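Local coordinates for protein ferredoxin-NADP reductase (Neisseria gonorrhoeae MIA_2011_03-10, PDB 5TR9) that probably transfers electrons between NADP(H) and ferredoxin or a similar carrier through its bound FAD, at residues A[112-126]-A[218-232]. Sequence-based numbering, arbitrary orientation.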
loop_
_atom_site.group_PDB
_atom_site.type_symbol
_atom_site.label_atom_id
_atom_site.label_comp_id
_atom_site.label_asym_id
_atom_site.label_seq_id
_atom_site.Cartn_x
_atom_site.Cartn_y
_atom_site.Cartn_z
ATOM N N LEU A 112 -7.017 1.263 7.189
ATOM C CA LEU A 112 -5.975 0.235 7.143
ATOM C C LEU A 112 -5.054 0.465 8.332
ATOM O O LEU A 112 -3.952 1.004 8.217
ATOM C CB LEU A 112 -5.182 0.291 5.845
ATOM C CG LEU A 112 -5.896 -0.141 4.569
ATOM C CD1 LEU A 112 -4.907 0.032 3.414
ATOM C CD2 LEU A 112 -6.397 -1.591 4.664
ATOM N N LEU A 113 -5.526 0.032 9.497
ATOM C CA LEU A 113 -4.916 0.364 10.782
ATOM C C LEU A 113 -4.553 -0.935 11.488
ATOM O O LEU A 113 -5.363 -1.486 12.251
ATOM C CB LEU A 113 -5.873 1.217 11.611
ATOM C CG LEU A 113 -6.201 2.568 10.965
ATOM C CD1 LEU A 113 -7.291 3.278 11.734
ATOM C CD2 LEU A 113 -4.948 3.439 10.885
ATOM N N PRO A 114 -3.335 -1.448 11.278
ATOM C CA PRO A 114 -3.024 -2.817 11.729
ATOM C C PRO A 114 -3.031 -2.999 13.234
ATOM O O PRO A 114 -3.237 -4.129 13.692
ATOM C CB PRO A 114 -1.623 -3.074 11.151
ATOM C CG PRO A 114 -1.072 -1.722 10.851
ATOM C CD PRO A 114 -2.226 -0.833 10.529
ATOM N N GLU A 115 -2.826 -1.941 14.016
ATOM C CA GLU A 115 -2.801 -2.115 15.468
ATOM C C GLU A 115 -4.177 -2.330 16.062
ATOM O O GLU A 115 -4.280 -2.578 17.270
ATOM C CB GLU A 115 -2.103 -0.922 16.109
ATOM C CG GLU A 115 -0.623 -0.963 15.742
ATOM C CD GLU A 115 0.160 0.265 16.117
ATOM O OE1 GLU A 115 -0.231 1.029 17.020
ATOM O OE2 GLU A 115 1.210 0.457 15.471
ATOM N N ARG A 116 -5.228 -2.274 15.244
ATOM C CA ARG A 116 -6.542 -2.737 15.666
ATOM C C ARG A 116 -6.642 -4.259 15.712
ATOM O O ARG A 116 -7.598 -4.783 16.290
ATOM C CB ARG A 116 -7.605 -2.169 14.729
ATOM C CG ARG A 116 -7.773 -0.663 14.878
ATOM C CD ARG A 116 -8.797 -0.145 13.885
ATOM N NE ARG A 116 -9.186 1.221 14.204
ATOM C CZ ARG A 116 -10.163 1.876 13.584
ATOM N NH1 ARG A 116 -10.846 1.285 12.609
ATOM N NH2 ARG A 116 -10.456 3.119 13.939
ATOM N N PHE A 117 -5.692 -4.975 15.097
ATOM C CA PHE A 117 -5.519 -6.408 15.286
ATOM C C PHE A 117 -4.686 -6.652 16.549
ATOM O O PHE A 117 -3.785 -5.861 16.863
ATOM C CB PHE A 117 -4.784 -7.024 14.096
ATOM C CG PHE A 117 -5.595 -7.142 12.824
ATOM C CD1 PHE A 117 -6.884 -7.672 12.822
ATOM C CD2 PHE A 117 -5.016 -6.772 11.609
ATOM C CE1 PHE A 117 -7.607 -7.812 11.622
ATOM C CE2 PHE A 117 -5.729 -6.916 10.406
ATOM C CZ PHE A 117 -7.013 -7.429 10.418
ATOM N N PRO A 118 -4.934 -7.745 17.273
ATOM C CA PRO A 118 -4.206 -7.974 18.529
ATOM C C PRO A 118 -2.766 -8.392 18.294
ATOM O O PRO A 118 -2.428 -9.038 17.295
ATOM C CB PRO A 118 -4.989 -9.100 19.213
ATOM C CG PRO A 118 -5.719 -9.783 18.105
ATOM C CD PRO A 118 -6.006 -8.743 17.060
ATOM N N ASP A 119 -1.916 -8.017 19.246
ATOM C CA ASP A 119 -0.520 -8.437 19.227
ATOM C C ASP A 119 -0.398 -9.958 19.155
ATOM O O ASP A 119 -1.211 -10.699 19.714
ATOM C CB ASP A 119 0.200 -7.962 20.495
ATOM C CG ASP A 119 0.418 -6.466 20.541
ATOM O OD1 ASP A 119 0.057 -5.758 19.577
ATOM O OD2 ASP A 119 0.963 -6.018 21.583
ATOM N N GLY A 120 0.674 -10.424 18.509
ATOM C CA GLY A 120 1.025 -11.827 18.550
ATOM C C GLY A 120 0.555 -12.632 17.358
ATOM O O GLY A 120 0.939 -13.805 17.232
ATOM N N LYS A 121 -0.257 -12.044 16.490
ATOM C CA LYS A 121 -0.740 -12.734 15.311
ATOM C C LYS A 121 0.276 -12.608 14.179
ATOM O O LYS A 121 1.240 -11.840 14.250
ATOM C CB LYS A 121 -2.086 -12.160 14.869
ATOM C CG LYS A 121 -3.142 -12.154 15.973
ATOM C CD LYS A 121 -3.510 -13.562 16.384
ATOM C CE LYS A 121 -4.614 -13.566 17.432
ATOM N NZ LYS A 121 -4.855 -14.949 17.949
ATOM N N ASP A 122 0.049 -13.380 13.121
ATOM C CA ASP A 122 0.834 -13.253 11.899
ATOM C C ASP A 122 0.125 -12.286 10.965
ATOM O O ASP A 122 -0.991 -12.564 10.510
ATOM C CB ASP A 122 1.003 -14.609 11.230
ATOM C CG ASP A 122 1.756 -15.582 12.105
ATOM O OD1 ASP A 122 2.928 -15.292 12.436
ATOM O OD2 ASP A 122 1.179 -16.619 12.509
ATOM N N LEU A 123 0.766 -11.158 10.677
ATOM C CA LEU A 123 0.167 -10.123 9.839
ATOM C C LEU A 123 0.519 -10.382 8.379
ATOM O O LEU A 123 1.702 -10.468 8.029
ATOM C CB LEU A 123 0.661 -8.743 10.270
ATOM C CG LEU A 123 0.087 -7.548 9.520
ATOM C CD1 LEU A 123 -1.420 -7.450 9.839
ATOM C CD2 LEU A 123 0.847 -6.276 9.905
ATOM N N VAL A 124 -0.496 -10.481 7.517
ATOM C CA VAL A 124 -0.283 -10.789 6.100
ATOM C C VAL A 124 -0.916 -9.677 5.267
ATOM O O VAL A 124 -2.145 -9.527 5.250
ATOM C CB VAL A 124 -0.850 -12.164 5.715
ATOM C CG1 VAL A 124 -0.651 -12.432 4.198
ATOM C CG2 VAL A 124 -0.190 -13.281 6.555
ATOM N N MET A 125 -0.083 -8.914 4.571
ATOM C CA MET A 125 -0.524 -7.794 3.745
ATOM C C MET A 125 -0.520 -8.228 2.282
ATOM O O MET A 125 0.519 -8.636 1.758
ATOM C CB MET A 125 0.388 -6.585 3.984
ATOM C CG MET A 125 0.294 -6.064 5.425
ATOM S SD MET A 125 1.549 -4.835 5.845
ATOM C CE MET A 125 2.989 -5.869 5.776
ATOM N N LEU A 126 -1.683 -8.147 1.631
ATOM C CA LEU A 126 -1.867 -8.590 0.251
ATOM C C LEU A 126 -2.151 -7.364 -0.602
ATOM O O LEU A 126 -3.093 -6.621 -0.316
ATOM C CB LEU A 126 -3.033 -9.580 0.159
ATOM C CG LEU A 126 -2.987 -10.815 1.071
ATOM C CD1 LEU A 126 -4.302 -11.565 0.960
ATOM C CD2 LEU A 126 -1.819 -11.719 0.670
ATOM N N LEU A 218 5.511 -18.457 2.573
ATOM C CA LEU A 218 5.776 -17.827 3.861
ATOM C C LEU A 218 6.313 -18.794 4.903
ATOM O O LEU A 218 6.807 -18.336 5.939
ATOM C CB LEU A 218 4.503 -17.174 4.406
ATOM C CG LEU A 218 3.932 -16.049 3.536
ATOM C CD1 LEU A 218 2.660 -15.471 4.158
ATOM C CD2 LEU A 218 4.965 -14.923 3.321
ATOM N N HIS A 219 6.215 -20.103 4.666
ATOM C CA HIS A 219 6.633 -21.116 5.641
ATOM C C HIS A 219 5.935 -20.902 6.981
ATOM O O HIS A 219 6.514 -21.118 8.047
ATOM C CB HIS A 219 8.150 -21.132 5.816
ATOM C CG HIS A 219 8.901 -21.265 4.529
ATOM N ND1 HIS A 219 9.038 -22.469 3.871
ATOM C CD2 HIS A 219 9.551 -20.347 3.775
ATOM C CE1 HIS A 219 9.746 -22.288 2.770
ATOM N NE2 HIS A 219 10.070 -21.010 2.689
ATOM N N THR A 220 4.678 -20.469 6.915
ATOM C CA THR A 220 3.859 -20.180 8.086
ATOM C C THR A 220 2.447 -20.652 7.784
ATOM O O THR A 220 1.841 -20.185 6.816
ATOM C CB THR A 220 3.851 -18.677 8.404
ATOM O OG1 THR A 220 5.188 -18.220 8.633
ATOM C CG2 THR A 220 3.000 -18.391 9.636
ATOM N N LYS A 221 1.929 -21.571 8.597
ATOM C CA LYS A 221 0.546 -21.995 8.430
ATOM C C LYS A 221 -0.387 -20.825 8.715
ATOM O O LYS A 221 -0.228 -20.115 9.713
ATOM C CB LYS A 221 0.227 -23.168 9.356
ATOM N N LEU A 222 -1.354 -20.616 7.824
ATOM C CA LEU A 222 -2.345 -19.559 7.968
ATOM C C LEU A 222 -3.658 -20.165 8.447
ATOM O O LEU A 222 -4.132 -21.160 7.882
ATOM C CB LEU A 222 -2.535 -18.819 6.646
ATOM C CG LEU A 222 -1.214 -18.378 6.004
ATOM C CD1 LEU A 222 -1.470 -17.715 4.652
ATOM C CD2 LEU A 222 -0.434 -17.444 6.933
ATOM N N THR A 223 -4.223 -19.597 9.509
ATOM C CA THR A 223 -5.476 -20.062 10.088
ATOM C C THR A 223 -6.271 -18.856 10.557
ATOM O O THR A 223 -5.692 -17.807 10.865
ATOM C CB THR A 223 -5.275 -21.001 11.288
ATOM O OG1 THR A 223 -4.791 -20.258 12.415
ATOM C CG2 THR A 223 -4.292 -22.134 10.976
ATOM N N PRO A 224 -7.596 -18.978 10.653
ATOM C CA PRO A 224 -8.378 -17.867 11.218
ATOM C C PRO A 224 -7.951 -17.494 12.626
ATOM O O PRO A 224 -8.026 -16.315 13.003
ATOM C CB PRO A 224 -9.818 -18.399 11.172
ATOM C CG PRO A 224 -9.805 -19.333 9.990
ATOM C CD PRO A 224 -8.462 -20.025 10.074
ATOM N N GLU A 225 -7.488 -18.456 13.419
ATOM C CA GLU A 225 -7.086 -18.136 14.780
ATOM C C GLU A 225 -5.825 -17.269 14.801
ATOM O O GLU A 225 -5.719 -16.343 15.616
ATOM C CB GLU A 225 -6.876 -19.425 15.575
ATOM C CG GLU A 225 -6.970 -19.246 17.090
ATOM C CD GLU A 225 -5.719 -18.642 17.701
ATOM O OE1 GLU A 225 -4.616 -18.875 17.159
ATOM O OE2 GLU A 225 -5.838 -17.930 18.725
ATOM N N SER A 226 -4.865 -17.536 13.905
ATOM C CA SER A 226 -3.530 -16.956 14.031
ATOM C C SER A 226 -3.193 -15.883 13.001
ATOM O O SER A 226 -2.229 -15.136 13.213
ATOM C CB SER A 226 -2.467 -18.060 13.933
ATOM O OG SER A 226 -2.586 -18.731 12.686
ATOM N N THR A 227 -3.932 -15.788 11.903
ATOM C CA THR A 227 -3.562 -14.912 10.796
ATOM C C THR A 227 -4.481 -13.701 10.744
ATOM O O THR A 227 -5.694 -13.818 10.961
ATOM C CB THR A 227 -3.619 -15.674 9.462
ATOM O OG1 THR A 227 -2.889 -16.895 9.600
ATOM C CG2 THR A 227 -2.997 -14.859 8.312
ATOM N N ARG A 228 -3.903 -12.536 10.436
ATOM C CA ARG A 228 -4.690 -11.324 10.231
ATOM C C ARG A 228 -4.275 -10.703 8.905
ATOM O O ARG A 228 -3.084 -10.470 8.681
ATOM C CB ARG A 228 -4.506 -10.342 11.398
ATOM C CG ARG A 228 -4.918 -10.929 12.762
ATOM C CD ARG A 228 -6.427 -11.200 12.822
ATOM N NE ARG A 228 -6.882 -11.689 14.132
ATOM C CZ ARG A 228 -6.967 -12.972 14.471
ATOM N NH1 ARG A 228 -6.601 -13.917 13.616
ATOM N NH2 ARG A 228 -7.416 -13.316 15.674
ATOM N N PHE A 229 -5.248 -10.464 8.030
ATOM C CA PHE A 229 -5.009 -10.025 6.657
ATOM C C PHE A 229 -5.351 -8.553 6.468
ATOM O O PHE A 229 -6.359 -8.066 6.988
ATOM C CB PHE A 229 -5.863 -10.820 5.657
ATOM C CG PHE A 229 -5.440 -12.250 5.470
ATOM C CD1 PHE A 229 -4.422 -12.573 4.585
ATOM C CD2 PHE A 229 -6.090 -13.277 6.153
ATOM C CE1 PHE A 229 -4.038 -13.903 4.383
ATOM C CE2 PHE A 229 -5.704 -14.610 5.964
ATOM C CZ PHE A 229 -4.681 -14.921 5.074
ATOM N N MET A 230 -4.550 -7.867 5.652
ATOM C CA MET A 230 -4.905 -6.552 5.137
ATOM C C MET A 230 -4.794 -6.610 3.622
ATOM O O MET A 230 -3.870 -7.230 3.093
ATOM C CB MET A 230 -3.989 -5.467 5.704
ATOM C CG MET A 230 -3.888 -5.507 7.230
ATOM S SD MET A 230 -2.798 -4.234 7.870
ATOM C CE MET A 230 -3.823 -2.772 7.627
ATOM N N ILE A 231 -5.749 -5.999 2.927
ATOM C CA ILE A 231 -5.840 -6.106 1.474
ATOM C C ILE A 231 -5.938 -4.709 0.889
ATOM O O ILE A 231 -6.827 -3.942 1.269
ATOM C CB ILE A 231 -7.067 -6.915 1.026
ATOM C CG1 ILE A 231 -7.254 -8.177 1.871
ATOM C CG2 ILE A 231 -6.949 -7.251 -0.474
ATOM C CD1 ILE A 231 -8.596 -8.880 1.583
ATOM N N CYS A 232 -5.086 -4.405 -0.090
ATOM C CA CYS A 232 -5.185 -3.120 -0.782
ATOM C C CYS A 232 -4.756 -3.318 -2.228
ATOM O O CYS A 232 -3.611 -3.686 -2.487
ATOM C CB CYS A 232 -4.327 -2.041 -0.102
ATOM S SG CYS A 232 -4.533 -0.389 -0.858
HETATM O O HOH W 1 -0.688 -17.657 11.001
#
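One face of the F117 ring receives R228 CB, 3.5 Å from the ring centroid and almost on the normal, a CH-pi contact; M230 CG meets the ring edge in its plane. A broad aromatic suits this place because it covers the aliphatic base of a long arginine. The R228 guanidinium, turned 74° from the ring, has K121 CD over one face, towards the rim, and F117 CD1 at its edge. R228 bends at chi2 (-66°), bringing NH1 back to its neighbour's carbonyl, T227 O, at 2.8 Å. K121 bends likewise, and its NZ bonds to E225 O (2.9 Å) and forms a salt bridge with E225 OE2, which probably eases its closeness to the R228 cation. Unbranched, flexible M230 reaches between P114 and L123, SD 3.7 Å from P114 CB, and a bend at chi3 (73°) lays its methyl on L112. On the other face of the sheet, F229 CE1 touches V124 CG1 at 3.7 Å and its CD1 meets L126, while T227 CG2 lies over the ring. At the start of the strands, one water joins D122 OD2, K221 O, S226 OG and T227 OG1; D122 OD1 is hydrogen-bonded to T150 OG1 of the adjoining strand 150-157. At their far end the side chain of C232 lies about 7 Å from the bound FAD. Six backbone hydrogen bonds, from D122 N–S226 O to C232 N–L126 O, pair neighbouring parallel strands at the centre of the Rossmann-like NAD-binding domain of ferredoxin-NADP reductases.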